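Local atomic coordinates of decapping nuclease RAI1 (Scheffersomyces stipitis, PDB entry 5BTO), a protein that removes NAD caps and other 5'-end structures from RNA as a metal-dependent decapping nuclease, and binds and stimulates the exoribonuclease RAT1. Residues C89-L94 with E388-E393; Y293-D298 with E306-E311; K10-Q15 with L337-A342; Y217-K222 with F284-R289. All coordinates share one frame; numbering follows the deposited sequence.

Contact 1: C89-L94 with E388-E393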
loop_
_atom_site.group_PDB
_atom_site.type_symbol
_atom_site.label_atom_id
_atom_site.label_comp_id
_atom_site.label_asym_id
_atom_site.label_seq_id
_atom_site.Cartn_x
_atom_site.Cartn_y
_atom_site.Cartn_z
ATOM N N CYS A 89 -33.412 7.522 -3.927
ATOM C CA CYS A 89 -34.041 8.360 -2.909
ATOM C C CYS A 89 -33.094 9.461 -2.419
ATOM O O CYS A 89 -33.516 10.596 -2.199
ATOM C CB CYS A 89 -34.613 7.529 -1.742
ATOM S SG CYS A 89 -33.472 6.417 -0.874
ATOM N N LEU A 90 -31.818 9.129 -2.257
ATOM C CA LEU A 90 -30.821 10.134 -1.906
ATOM C C LEU A 90 -30.798 11.254 -2.953
ATOM O O LEU A 90 -30.787 12.440 -2.611
ATOM C CB LEU A 90 -29.433 9.498 -1.737
ATOM C CG LEU A 90 -28.272 10.454 -1.448
ATOM C CD1 LEU A 90 -28.613 11.382 -0.270
ATOM C CD2 LEU A 90 -26.968 9.676 -1.184
ATOM N N LEU A 91 -30.787 10.885 -4.228
ATOM C CA LEU A 91 -30.774 11.904 -5.278
ATOM C C LEU A 91 -32.062 12.713 -5.312
ATOM O O LEU A 91 -32.041 13.901 -5.625
ATOM C CB LEU A 91 -30.520 11.282 -6.648
ATOM C CG LEU A 91 -29.136 10.658 -6.741
ATOM C CD1 LEU A 91 -28.918 10.093 -8.133
ATOM C CD2 LEU A 91 -28.066 11.681 -6.389
ATOM N N THR A 92 -33.182 12.072 -5.006
ATOM C CA THR A 92 -34.446 12.804 -4.931
ATOM C C THR A 92 -34.366 13.873 -3.836
ATOM O O THR A 92 -34.732 15.029 -4.049
ATOM C CB THR A 92 -35.639 11.862 -4.679
ATOM O OG1 THR A 92 -35.734 10.914 -5.754
ATOM C CG2 THR A 92 -36.952 12.657 -4.586
ATOM N N ALA A 93 -33.851 13.492 -2.673
ATOM C CA ALA A 93 -33.723 14.435 -1.568
ATOM C C ALA A 93 -32.699 15.526 -1.885
ATOM O O ALA A 93 -32.895 16.685 -1.542
ATOM C CB ALA A 93 -33.340 13.697 -0.285
ATOM N N LEU A 94 -31.600 15.150 -2.539
ATOM C CA LEU A 94 -30.546 16.108 -2.873
ATOM C C LEU A 94 -31.038 17.146 -3.879
ATOM O O LEU A 94 -30.724 18.335 -3.776
ATOM C CB LEU A 94 -29.316 15.380 -3.440
ATOM C CG LEU A 94 -28.171 16.270 -3.917
ATOM C CD1 LEU A 94 -27.607 17.139 -2.803
ATOM C CD2 LEU A 94 -27.071 15.390 -4.528
ATOM N N GLU A 388 -30.049 2.815 -12.286
ATOM C CA GLU A 388 -29.650 2.233 -11.000
ATOM C C GLU A 388 -29.001 3.230 -10.041
ATOM O O GLU A 388 -29.347 3.264 -8.859
ATOM C CB GLU A 388 -28.760 0.989 -11.164
ATOM C CG GLU A 388 -28.200 0.498 -9.811
ATOM C CD GLU A 388 -27.631 -0.917 -9.841
ATOM O OE1 GLU A 388 -28.038 -1.710 -10.719
ATOM O OE2 GLU A 388 -26.783 -1.239 -8.970
ATOM N N MET A 389 -28.074 4.039 -10.542
ATOM C CA MET A 389 -27.402 5.048 -9.719
ATOM C C MET A 389 -27.984 6.445 -9.960
ATOM O O MET A 389 -28.596 7.038 -9.069
ATOM C CB MET A 389 -25.894 5.048 -10.003
ATOM C CG MET A 389 -25.085 6.074 -9.210
ATOM S SD MET A 389 -24.123 5.343 -7.879
ATOM C CE MET A 389 -23.434 3.933 -8.771
ATOM N N LEU A 390 -27.782 6.969 -11.166
ATOM C CA LEU A 390 -28.341 8.267 -11.533
ATOM C C LEU A 390 -29.783 8.101 -11.985
ATOM O O LEU A 390 -30.126 7.114 -12.652
ATOM C CB LEU A 390 -27.515 8.917 -12.648
ATOM C CG LEU A 390 -26.028 9.140 -12.364
ATOM C CD1 LEU A 390 -25.328 9.791 -13.558
ATOM C CD2 LEU A 390 -25.811 9.952 -11.094
ATOM N N THR A 391 -30.629 9.063 -11.626
ATOM C CA THR A 391 -32.019 9.047 -12.063
ATOM C C THR A 391 -32.219 10.083 -13.160
ATOM O O THR A 391 -31.453 11.040 -13.269
ATOM C CB THR A 391 -32.970 9.371 -10.909
ATOM O OG1 THR A 391 -32.784 10.735 -10.512
ATOM C CG2 THR A 391 -32.694 8.453 -9.714
ATOM N N SER A 392 -33.248 9.902 -13.974
ATOM C CA SER A 392 -33.524 10.867 -15.035
ATOM C C SER A 392 -33.860 12.236 -14.448
ATOM O O SER A 392 -33.456 13.266 -14.986
ATOM C CB SER A 392 -34.634 10.372 -15.968
ATOM O OG SER A 392 -35.845 10.147 -15.268
ATOM N N GLU A 393 -34.580 12.241 -13.331
ATOM C CA GLU A 393 -34.953 13.492 -12.682
ATOM C C GLU A 393 -33.716 14.257 -12.210
ATOM O O GLU A 393 -33.622 15.471 -12.371
ATOM C CB GLU A 393 -35.899 13.229 -11.500
ATOM C CG GLU A 393 -37.292 12.736 -11.897
ATOM C CD GLU A 393 -37.336 11.256 -12.275
ATOM O OE1 GLU A 393 -36.336 10.529 -12.057
ATOM O OE2 GLU A 393 -38.392 10.822 -12.791
HETATM O O HOH W 1 -34.136 11.422 -8.316
#
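Leu91 does nearly all the touching here: its CD1 methyl reaches out of helix 87-101 and settles against the backbone of the bend that joins helices 378-388 and 392-400. The nearest atom is Met389 O, 3.2 Å from Leu91 CD1, a close methyl-to-carbonyl approach with no N-H involved. Beyond it the same CD1 lies 3.9 Å from Leu390 CA and 4.3 Å from Leu390 CD2, and it stands 4.4 Å from Thr391 CG2. With CG anti to the carbonyl carbon (chi1 -65°) and chi2 extended at -178°, CD1 becomes the far end of a stretched side chain and fits between the methyls of two consecutive residues. The buried side continues into the sheet, where Met389 and Leu390 pack on Leu137 of strand 132-139.

The other side is looser and wet. Thr92, one residue on and exposed, does not touch the bend directly; a water bridges the gap, giving a hydrogen bond to Thr92 OG1 at 3.1 Å and sitting 2.7 Å from Thr391 OG1. Both hydroxyls have protein partners as well: Thr92 OG1 bonds to Lys88 O, and Thr391, the N-cap of helix 392-400, uses OG1 to cap Phe394 N.

No direct hydrogen bond joins the two segments. Met389 O is buried under the leucine methyl and has no hydrogen-bond partner in the model. Between the two segments themselves the contact is thus one methyl inside and one shared water outside, with the Lys88 NZ to Glu388 O hydrogen bond alongside.

Contact 2: Y293-D298 with E306-E311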
loop_
_atom_site.group_PDB
_atom_site.type_symbol
_atom_site.label_atom_id
_atom_site.label_comp_id
_atom_site.label_asym_id
_atom_site.label_seq_id
_atom_site.Cartn_x
_atom_site.Cartn_y
_atom_site.Cartn_z
ATOM N N TYR A 293 -25.529 1.569 24.428
ATOM C CA TYR A 293 -25.611 0.121 24.261
ATOM C C TYR A 293 -26.498 -0.501 25.328
ATOM O O TYR A 293 -26.333 -0.234 26.520
ATOM C CB TYR A 293 -24.226 -0.536 24.329
ATOM C CG TYR A 293 -23.632 -0.807 22.976
ATOM C CD1 TYR A 293 -23.930 -1.979 22.284
ATOM C CD2 TYR A 293 -22.787 0.119 22.381
ATOM C CE1 TYR A 293 -23.379 -2.222 21.031
ATOM C CE2 TYR A 293 -22.246 -0.107 21.131
ATOM C CZ TYR A 293 -22.547 -1.275 20.463
ATOM O OH TYR A 293 -21.996 -1.502 19.221
ATOM N N GLY A 294 -27.435 -1.331 24.891
ATOM C CA GLY A 294 -28.195 -2.173 25.809
ATOM C C GLY A 294 -27.593 -3.567 25.821
ATOM O O GLY A 294 -27.314 -4.139 24.767
ATOM N N PHE A 295 -27.369 -4.097 27.020
ATOM C CA PHE A 295 -26.737 -5.400 27.191
ATOM C C PHE A 295 -27.775 -6.417 27.645
ATOM O O PHE A 295 -28.464 -6.202 28.639
ATOM C CB PHE A 295 -25.605 -5.305 28.220
ATOM C CG PHE A 295 -24.458 -4.426 27.790
ATOM C CD1 PHE A 295 -24.489 -3.056 28.015
ATOM C CD2 PHE A 295 -23.349 -4.974 27.147
ATOM C CE1 PHE A 295 -23.428 -2.241 27.604
ATOM C CE2 PHE A 295 -22.291 -4.171 26.737
ATOM C CZ PHE A 295 -22.328 -2.805 26.971
ATOM N N ARG A 296 -27.890 -7.526 26.920
ATOM C CA ARG A 296 -28.958 -8.486 27.196
ATOM C C ARG A 296 -28.417 -9.885 27.429
ATOM O O ARG A 296 -27.343 -10.224 26.942
ATOM C CB ARG A 296 -29.984 -8.485 26.058
ATOM C CG ARG A 296 -29.371 -8.637 24.671
ATOM C CD ARG A 296 -29.711 -9.994 24.080
ATOM N NE ARG A 296 -28.829 -10.357 22.977
ATOM C CZ ARG A 296 -28.298 -11.566 22.816
ATOM N NH1 ARG A 296 -28.554 -12.529 23.694
ATOM N NH2 ARG A 296 -27.500 -11.812 21.784
ATOM N N ASP A 297 -29.165 -10.696 28.177
ATOM C CA ASP A 297 -28.727 -12.056 28.469
ATOM C C ASP A 297 -29.263 -13.073 27.455
ATOM O O ASP A 297 -29.853 -12.697 26.444
ATOM C CB ASP A 297 -29.045 -12.459 29.922
ATOM C CG ASP A 297 -30.541 -12.521 30.223
ATOM O OD1 ASP A 297 -31.359 -12.611 29.286
ATOM O OD2 ASP A 297 -30.897 -12.510 31.426
ATOM N N ASP A 298 -29.026 -14.356 27.719
ATOM C CA ASP A 298 -29.499 -15.437 26.850
ATOM C C ASP A 298 -31.007 -15.445 26.645
ATOM O O ASP A 298 -31.497 -15.856 25.592
ATOM C CB ASP A 298 -29.090 -16.796 27.418
ATOM C CG ASP A 298 -27.695 -17.194 27.021
ATOM O OD1 ASP A 298 -27.484 -17.499 25.827
ATOM O OD2 ASP A 298 -26.813 -17.210 27.906
ATOM N N GLU A 306 -25.484 1.249 28.866
ATOM C CA GLU A 306 -24.323 2.110 29.029
ATOM C C GLU A 306 -24.312 3.197 27.972
ATOM O O GLU A 306 -24.491 2.919 26.780
ATOM C CB GLU A 306 -23.026 1.298 28.937
ATOM C CG GLU A 306 -22.888 0.237 30.030
ATOM C CD GLU A 306 -22.570 0.829 31.394
ATOM O OE1 GLU A 306 -22.270 2.040 31.473
ATOM O OE2 GLU A 306 -22.623 0.079 32.392
ATOM N N LEU A 307 -24.098 4.427 28.426
ATOM C CA LEU A 307 -23.963 5.587 27.552
ATOM C C LEU A 307 -22.492 5.836 27.257
ATOM O O LEU A 307 -21.671 5.896 28.180
ATOM C CB LEU A 307 -24.550 6.831 28.237
ATOM C CG LEU A 307 -24.303 8.168 27.526
ATOM C CD1 LEU A 307 -25.057 8.220 26.214
ATOM C CD2 LEU A 307 -24.732 9.333 28.421
ATOM N N TYR A 308 -22.160 5.986 25.974
ATOM C CA TYR A 308 -20.807 6.320 25.550
ATOM C C TYR A 308 -20.805 7.679 24.879
ATOM O O TYR A 308 -21.768 8.029 24.207
ATOM C CB TYR A 308 -20.299 5.311 24.503
ATOM C CG TYR A 308 -20.119 3.913 25.015
ATOM C CD1 TYR A 308 -21.212 3.086 25.228
ATOM C CD2 TYR A 308 -18.850 3.408 25.274
ATOM C CE1 TYR A 308 -21.053 1.799 25.705
ATOM C CE2 TYR A 308 -18.686 2.126 25.756
ATOM C CZ TYR A 308 -19.794 1.328 25.968
ATOM O OH TYR A 308 -19.655 0.045 26.446
ATOM N N LYS A 309 -19.729 8.439 25.037
ATOM C CA LYS A 309 -19.478 9.512 24.082
ATOM C C LYS A 309 -18.572 8.944 22.998
ATOM O O LYS A 309 -17.610 8.242 23.289
ATOM C CB LYS A 309 -18.894 10.776 24.722
ATOM C CG LYS A 309 -17.582 10.656 25.455
ATOM C CD LYS A 309 -17.158 12.054 25.939
ATOM C CE LYS A 309 -15.828 12.028 26.682
ATOM N NZ LYS A 309 -15.381 13.400 27.051
ATOM N N THR A 310 -18.906 9.222 21.745
ATOM C CA THR A 310 -18.161 8.662 20.626
ATOM C C THR A 310 -16.658 8.885 20.776
ATOM O O THR A 310 -15.846 7.984 20.515
ATOM C CB THR A 310 -18.684 9.254 19.310
ATOM O OG1 THR A 310 -20.083 8.970 19.206
ATOM C CG2 THR A 310 -17.954 8.645 18.097
ATOM N N GLU A 311 -16.278 10.074 21.226
ATOM C CA GLU A 311 -14.862 10.428 21.261
ATOM C C GLU A 311 -14.054 9.656 22.305
ATOM O O GLU A 311 -12.826 9.682 22.265
ATOM C CB GLU A 311 -14.687 11.932 21.460
ATOM C CG GLU A 311 -15.274 12.461 22.755
ATOM C CD GLU A 311 -15.081 13.961 22.911
ATOM O OE1 GLU A 311 -14.353 14.561 22.090
ATOM O OE2 GLU A 311 -15.658 14.540 23.854
#
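Tyr293 and Glu306 form an antiparallel hydrogen-bonded pair in the beta hairpin of strands 290-296 and 302-309, at the edge of the four-stranded sheet that also carries metal- and substrate-binding residues on strand 254-261. Two bonds close the pair, Tyr293 N to Glu306 O and Glu306 N to Tyr293 O, each 2.9 Å.

On the face that carries Tyr293 and Glu306, the side chains are set at angles to one another. The Tyr293 and Tyr308 rings meet aslant, Tyr293 CD2 standing 4.1 Å from Tyr308 CE1. Phe295 and Glu306 cross at about a right angle. In Glu306, chi1 (-62°) puts CG anti to the carbonyl carbon and beside the phenyl ring, with Glu306 CG 3.5 Å from Phe295 CE1; the bend at chi2 (-73°) then leads the carboxylate away.

Phe272 of helix 266-286 meets both Tyr293 and Phe295 edge-to-face. Tyr293 also packs on Lys258, a substrate-binding residue, and Tyr293 OH hydrogen-bonds Thr279 OG1. Phe295 and Tyr308 approach from opposite directions, and Tyr308 OH arrives in the plane of the phenyl ring, at its edge, 3.9 Å from Phe295 CZ.

Contact 3: K10-Q15 with L337-A342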
loop_
_atom_site.group_PDB
_atom_site.type_symbol
_atom_site.label_atom_id
_atom_site.label_comp_id
_atom_site.label_asym_id
_atom_site.label_seq_id
_atom_site.Cartn_x
_atom_site.Cartn_y
_atom_site.Cartn_z
ATOM N N LYS A 10 -6.500 -1.222 -11.344
ATOM C CA LYS A 10 -5.410 -0.663 -10.528
ATOM C C LYS A 10 -5.517 -1.182 -9.089
ATOM O O LYS A 10 -6.601 -1.477 -8.624
ATOM C CB LYS A 10 -5.499 0.869 -10.487
ATOM C CG LYS A 10 -5.377 1.545 -11.847
ATOM C CD LYS A 10 -5.594 3.054 -11.757
ATOM C CE LYS A 10 -5.484 3.735 -13.121
ATOM N NZ LYS A 10 -5.866 5.183 -13.064
ATOM N N THR A 11 -4.398 -1.259 -8.377
ATOM C CA THR A 11 -4.386 -1.843 -7.031
ATOM C C THR A 11 -3.856 -0.860 -6.002
ATOM O O THR A 11 -2.888 -0.152 -6.247
ATOM C CB THR A 11 -3.530 -3.141 -6.981
ATOM O OG1 THR A 11 -4.093 -4.113 -7.868
ATOM C CG2 THR A 11 -3.485 -3.709 -5.564
ATOM N N LEU A 12 -4.518 -0.808 -4.844
ATOM C CA LEU A 12 -4.054 -0.002 -3.727
ATOM C C LEU A 12 -3.550 -0.928 -2.622
ATOM O O LEU A 12 -4.258 -1.842 -2.216
ATOM C CB LEU A 12 -5.204 0.875 -3.187
ATOM C CG LEU A 12 -4.855 1.765 -1.992
ATOM C CD1 LEU A 12 -3.872 2.875 -2.359
ATOM C CD2 LEU A 12 -6.125 2.372 -1.368
ATOM N N SER A 13 -2.325 -0.699 -2.153
ATOM C CA SER A 13 -1.766 -1.482 -1.048
ATOM C C SER A 13 -2.619 -1.350 0.203
ATOM O O SER A 13 -3.003 -0.244 0.571
ATOM C CB SER A 13 -0.370 -1.005 -0.676
ATOM O OG SER A 13 0.092 -1.731 0.459
ATOM N N LEU A 14 -2.879 -2.469 0.869
ATOM C CA LEU A 14 -3.591 -2.422 2.148
ATOM C C LEU A 14 -2.780 -1.664 3.195
ATOM O O LEU A 14 -3.312 -1.268 4.239
ATOM C CB LEU A 14 -3.875 -3.836 2.670
ATOM C CG LEU A 14 -4.821 -4.701 1.839
ATOM C CD1 LEU A 14 -5.098 -5.999 2.578
ATOM C CD2 LEU A 14 -6.122 -3.966 1.532
ATOM N N GLN A 15 -1.484 -1.497 2.933
ATOM C CA GLN A 15 -0.595 -0.782 3.842
ATOM C C GLN A 15 -0.623 0.735 3.641
ATOM O O GLN A 15 0.056 1.458 4.353
ATOM C CB GLN A 15 0.850 -1.292 3.695
ATOM C CG GLN A 15 1.014 -2.751 4.038
ATOM C CD GLN A 15 2.474 -3.179 4.095
ATOM O OE1 GLN A 15 3.353 -2.541 3.502
ATOM N NE2 GLN A 15 2.742 -4.260 4.808
ATOM N N LEU A 337 -8.331 5.411 10.446
ATOM C CA LEU A 337 -8.615 6.709 9.827
ATOM C C LEU A 337 -7.571 7.085 8.768
ATOM O O LEU A 337 -7.910 7.670 7.735
ATOM C CB LEU A 337 -8.730 7.809 10.886
ATOM C CG LEU A 337 -9.309 9.140 10.407
ATOM C CD1 LEU A 337 -10.719 8.935 9.853
ATOM C CD2 LEU A 337 -9.321 10.151 11.556
ATOM N N LYS A 338 -6.309 6.758 9.025
ATOM C CA LYS A 338 -5.257 6.998 8.031
ATOM C C LYS A 338 -5.451 6.128 6.783
ATOM O O LYS A 338 -5.206 6.583 5.657
ATOM C CB LYS A 338 -3.867 6.768 8.641
ATOM C CG LYS A 338 -3.462 7.790 9.701
ATOM C CD LYS A 338 -2.158 7.376 10.360
ATOM C CE LYS A 338 -1.833 8.239 11.561
ATOM N NZ LYS A 338 -0.633 7.746 12.301
ATOM N N TRP A 339 -5.868 4.875 6.969
ATOM C CA TRP A 339 -6.220 4.029 5.822
ATOM C C TRP A 339 -7.387 4.640 5.032
ATOM O O TRP A 339 -7.368 4.731 3.803
ATOM C CB TRP A 339 -6.565 2.606 6.287
ATOM C CG TRP A 339 -7.453 1.848 5.341
ATOM C CD1 TRP A 339 -8.788 1.575 5.503
ATOM C CD2 TRP A 339 -7.082 1.284 4.073
ATOM N NE1 TRP A 339 -9.261 0.860 4.428
ATOM C CE2 TRP A 339 -8.236 0.665 3.537
ATOM C CE3 TRP A 339 -5.883 1.225 3.351
ATOM C CZ2 TRP A 339 -8.235 0.009 2.308
ATOM C CZ3 TRP A 339 -5.875 0.566 2.128
ATOM C CH2 TRP A 339 -7.049 -0.036 1.617
ATOM N N TYR A 340 -8.424 5.058 5.742
ATOM C CA TYR A 340 -9.584 5.607 5.072
ATOM C C TYR A 340 -9.198 6.851 4.265
ATOM O O TYR A 340 -9.641 7.033 3.126
ATOM C CB TYR A 340 -10.639 5.945 6.135
ATOM C CG TYR A 340 -11.891 6.585 5.603
ATOM C CD1 TYR A 340 -12.732 5.904 4.727
ATOM C CD2 TYR A 340 -12.257 7.860 6.013
ATOM C CE1 TYR A 340 -13.904 6.494 4.250
ATOM C CE2 TYR A 340 -13.413 8.454 5.549
ATOM C CZ TYR A 340 -14.225 7.768 4.670
ATOM O OH TYR A 340 -15.383 8.353 4.217
ATOM N N GLY A 341 -8.354 7.695 4.848
ATOM C CA GLY A 341 -7.894 8.885 4.155
ATOM C C GLY A 341 -7.126 8.505 2.896
ATOM O O GLY A 341 -7.239 9.166 1.861
ATOM N N ALA A 342 -6.352 7.431 2.975
ATOM C CA ALA A 342 -5.586 6.984 1.807
ATOM C C ALA A 342 -6.511 6.520 0.683
ATOM O O ALA A 342 -6.277 6.812 -0.501
ATOM C CB ALA A 342 -4.592 5.847 2.197
#
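Leu12, Ser13 and Leu14 gather round the six-membered ring of Trp339 where strand 9-12, outermost in this chain's ten-stranded mixed sheet, runs out into an ST turn beside helix 333-350. Two leucine methyls approach the indole aslant: Leu12 CD2 lies 3.9 Å from both CZ3 and CH2 of Trp339, and Leu14 CD2 is 4.0 Å from Trp339 CH2. Between them in sequence, Ser13 turns its carbonyl to the rim of the ring, near the indole plane, with Ser13 O 3.4 Å from Trp339 CZ3. Leu14 O follows at 3.7 Å from Trp339 CE3.

The tryptophan reaches this place with CG roughly anti to its backbone N (chi1 156°), carrying the benzo end of the indole to the strand. Farther out, Phe371 of strand 370-375 meets the indole edge-to-face, while Trp339 NE1 makes a weak hydrogen bond to Leu121 O. Backbone bonding of Leu12 to Phe371 ties the strand to the same neighbour.

The subunit interface also passes here: Ser13 OG hydrogen-bonds Glu50 OE2 of the second subunit, and Lys45 of that subunit packs on Leu12. Within the turn itself, Ser13 OG accepts a hydrogen bond from Gln15 N at 2.9 Å, with an N-H...O angle of 151°.

Contact 4: Y217-K222 with F284-R289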
loop_
_atom_site.group_PDB
_atom_site.type_symbol
_atom_site.label_atom_id
_atom_site.label_comp_id
_atom_site.label_asym_id
_atom_site.label_seq_id
_atom_site.Cartn_x
_atom_site.Cartn_y
_atom_site.Cartn_z
ATOM N N TYR A 217 -35.131 7.168 9.659
ATOM C CA TYR A 217 -34.867 8.602 9.611
ATOM C C TYR A 217 -33.438 8.787 9.113
ATOM O O TYR A 217 -32.493 8.241 9.698
ATOM C CB TYR A 217 -35.044 9.223 11.001
ATOM C CG TYR A 217 -34.664 10.691 11.085
ATOM C CD1 TYR A 217 -35.464 11.669 10.511
ATOM C CD2 TYR A 217 -33.518 11.095 11.748
ATOM C CE1 TYR A 217 -35.124 13.006 10.585
ATOM C CE2 TYR A 217 -33.169 12.436 11.833
ATOM C CZ TYR A 217 -33.978 13.386 11.248
ATOM O OH TYR A 217 -33.642 14.716 11.336
ATOM N N ILE A 218 -33.276 9.514 8.012
ATOM C CA ILE A 218 -31.967 9.595 7.361
ATOM C C ILE A 218 -31.457 11.024 7.372
ATOM O O ILE A 218 -32.099 11.924 6.818
ATOM C CB ILE A 218 -32.026 9.123 5.888
ATOM C CG1 ILE A 218 -32.702 7.757 5.774
ATOM C CG2 ILE A 218 -30.616 9.095 5.258
ATOM C CD1 ILE A 218 -31.938 6.644 6.440
ATOM N N SER A 219 -30.315 11.227 8.019
ATOM C CA SER A 219 -29.653 12.520 8.029
ATOM C C SER A 219 -28.633 12.568 6.888
ATOM O O SER A 219 -27.899 11.609 6.652
ATOM C CB SER A 219 -28.956 12.748 9.376
ATOM O OG SER A 219 -28.148 13.917 9.358
ATOM N N VAL A 220 -28.592 13.684 6.177
ATOM C CA VAL A 220 -27.590 13.860 5.131
ATOM C C VAL A 220 -26.697 15.038 5.486
ATOM O O VAL A 220 -27.176 16.163 5.698
ATOM C CB VAL A 220 -28.221 14.072 3.743
ATOM C CG1 VAL A 220 -27.134 14.003 2.661
ATOM C CG2 VAL A 220 -29.290 13.024 3.492
ATOM N N ILE A 221 -25.398 14.770 5.544
ATOM C CA ILE A 221 -24.442 15.715 6.094
ATOM C C ILE A 221 -23.377 16.074 5.083
ATOM O O ILE A 221 -23.115 15.315 4.145
ATOM C CB ILE A 221 -23.732 15.133 7.350
ATOM C CG1 ILE A 221 -22.869 13.919 6.978
ATOM C CG2 ILE A 221 -24.764 14.727 8.408
ATOM C CD1 ILE A 221 -21.888 13.530 8.065
ATOM N N LYS A 222 -22.788 17.252 5.268
ATOM C CA LYS A 222 -21.573 17.618 4.552
ATOM C C LYS A 222 -20.414 17.406 5.504
ATOM O O LYS A 222 -20.481 17.778 6.679
ATOM C CB LYS A 222 -21.615 19.072 4.085
ATOM C CG LYS A 222 -22.358 19.289 2.787
ATOM C CD LYS A 222 -22.325 20.760 2.385
ATOM C CE LYS A 222 -20.931 21.357 2.543
ATOM N NZ LYS A 222 -19.962 20.929 1.492
ATOM N N PHE A 284 -18.534 8.326 14.164
ATOM C CA PHE A 284 -17.480 9.288 13.869
ATOM C C PHE A 284 -17.685 9.918 12.489
ATOM O O PHE A 284 -17.580 11.141 12.329
ATOM C CB PHE A 284 -16.109 8.610 13.941
ATOM C CG PHE A 284 -14.977 9.513 13.592
ATOM C CD1 PHE A 284 -14.479 10.404 14.521
ATOM C CD2 PHE A 284 -14.405 9.470 12.331
ATOM C CE1 PHE A 284 -13.433 11.239 14.202
ATOM C CE2 PHE A 284 -13.357 10.310 12.003
ATOM C CZ PHE A 284 -12.870 11.192 12.939
ATOM N N LEU A 285 -17.965 9.082 11.496
ATOM C CA LEU A 285 -18.194 9.567 10.137
ATOM C C LEU A 285 -19.403 10.478 10.041
ATOM O O LEU A 285 -19.397 11.440 9.260
ATOM C CB LEU A 285 -18.355 8.405 9.158
ATOM C CG LEU A 285 -17.096 7.589 8.882
ATOM C CD1 LEU A 285 -17.434 6.365 8.032
ATOM C CD2 LEU A 285 -16.067 8.461 8.175
ATOM N N MET A 286 -20.439 10.186 10.828
ATOM C CA MET A 286 -21.671 10.968 10.759
ATOM C C MET A 286 -21.699 12.157 11.712
ATOM O O MET A 286 -22.637 12.950 11.657
ATOM C CB MET A 286 -22.894 10.095 11.067
ATOM C CG MET A 286 -23.402 9.259 9.898
ATOM S SD MET A 286 -23.908 10.194 8.442
ATOM C CE MET A 286 -25.459 10.952 8.925
ATOM N N GLY A 287 -20.702 12.276 12.586
ATOM C CA GLY A 287 -20.707 13.325 13.595
ATOM C C GLY A 287 -21.714 13.095 14.713
ATOM O O GLY A 287 -22.164 14.052 15.347
ATOM N N ILE A 288 -22.082 11.838 14.945
ATOM C CA ILE A 288 -22.964 11.484 16.063
ATOM C C ILE A 288 -22.098 11.341 17.311
ATOM O O ILE A 288 -21.126 10.595 17.301
ATOM C CB ILE A 288 -23.715 10.156 15.813
ATOM C CG1 ILE A 288 -24.530 10.194 14.511
ATOM C CG2 ILE A 288 -24.585 9.772 17.027
ATOM C CD1 ILE A 288 -25.531 11.268 14.433
ATOM N N ARG A 289 -22.461 12.036 18.387
ATOM C CA ARG A 289 -21.578 12.195 19.543
ATOM C C ARG A 289 -21.909 11.268 20.712
ATOM O O ARG A 289 -21.134 11.171 21.654
ATOM C CB ARG A 289 -21.609 13.647 20.043
ATOM C CG ARG A 289 -21.172 14.659 18.984
ATOM C CD ARG A 289 -21.171 16.083 19.538
ATOM N NE ARG A 289 -20.877 17.083 18.512
ATOM C CZ ARG A 289 -20.700 18.379 18.756
ATOM N NH1 ARG A 289 -20.779 18.839 19.998
ATOM N NH2 ARG A 289 -20.441 19.216 17.756
#
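Met286 and Ile221 supply most of the apolar contact between strand 216-225 and the C-terminal end of helix 266-286. The thioether crosses the isoleucine at a slant: Met286 SD is 3.9 Å from Ile221 CD1, and Met286 CE is 3.9 Å from Ile221 CG2. Bends at chi2 (-60°) and chi3 (-73°) fold the methionine chain so that its terminal methyl reaches the strand, where it also comes within 4.0 Å of Ser219 CB.

Methyl-to-carbonyl approaches form a second group, running in both directions. Met286 CE sits 3.4 Å from Ser219 O. In return, Ile221 CD1 reaches the last turn of the helix, 3.5 Å from Leu285 O and 3.7 Å from Met286 O. Ile221 CG1 is held between its own backbone N and carbonyl carbon (chi1 65°), with CD1 extended from there to the helix end.

Hydrogen bonding across the two segments is absent. Ser219 OG turns its polarity to Glu28 instead, and the helix closes at Gly287 in a Schellman motif, whose positive phi turns the chain toward strand 290-296.

Beside this packing lies the substrate site: Met286 touches Arg115, and Gln282 is one turn earlier on the same helix. The chemistry is thus that of an apolar, sulfur-containing joint between sheet and helix, next to substrate-binding Arg115 and near Gln282, without directional bonds of its own.

How the contacts relate
Contacts 1, 3 and 4 are buried; contact 2 is partly exposed. Contact 4 lies nearest the middle, its centre about 10 Å from the chain's centre; the others lie about 18 to 19 Å out. Contacts 3 and 4 pack a strand of the ten-stranded sheet against a helix; contact 1 joins a helix to a bend, both resting on that sheet; contact 2 is backbone pairing with aromatic packing on one face of the smaller sheet. Contact 1 adds a water at its outer side, and contact 3 borders the second subunit. Contact 4 touches all three others: Leu90 meets Val220, Tyr340 and Leu337 meet Leu285 and Phe284, and Thr310 probably hydrogen-bonds to Ile288 and Arg289.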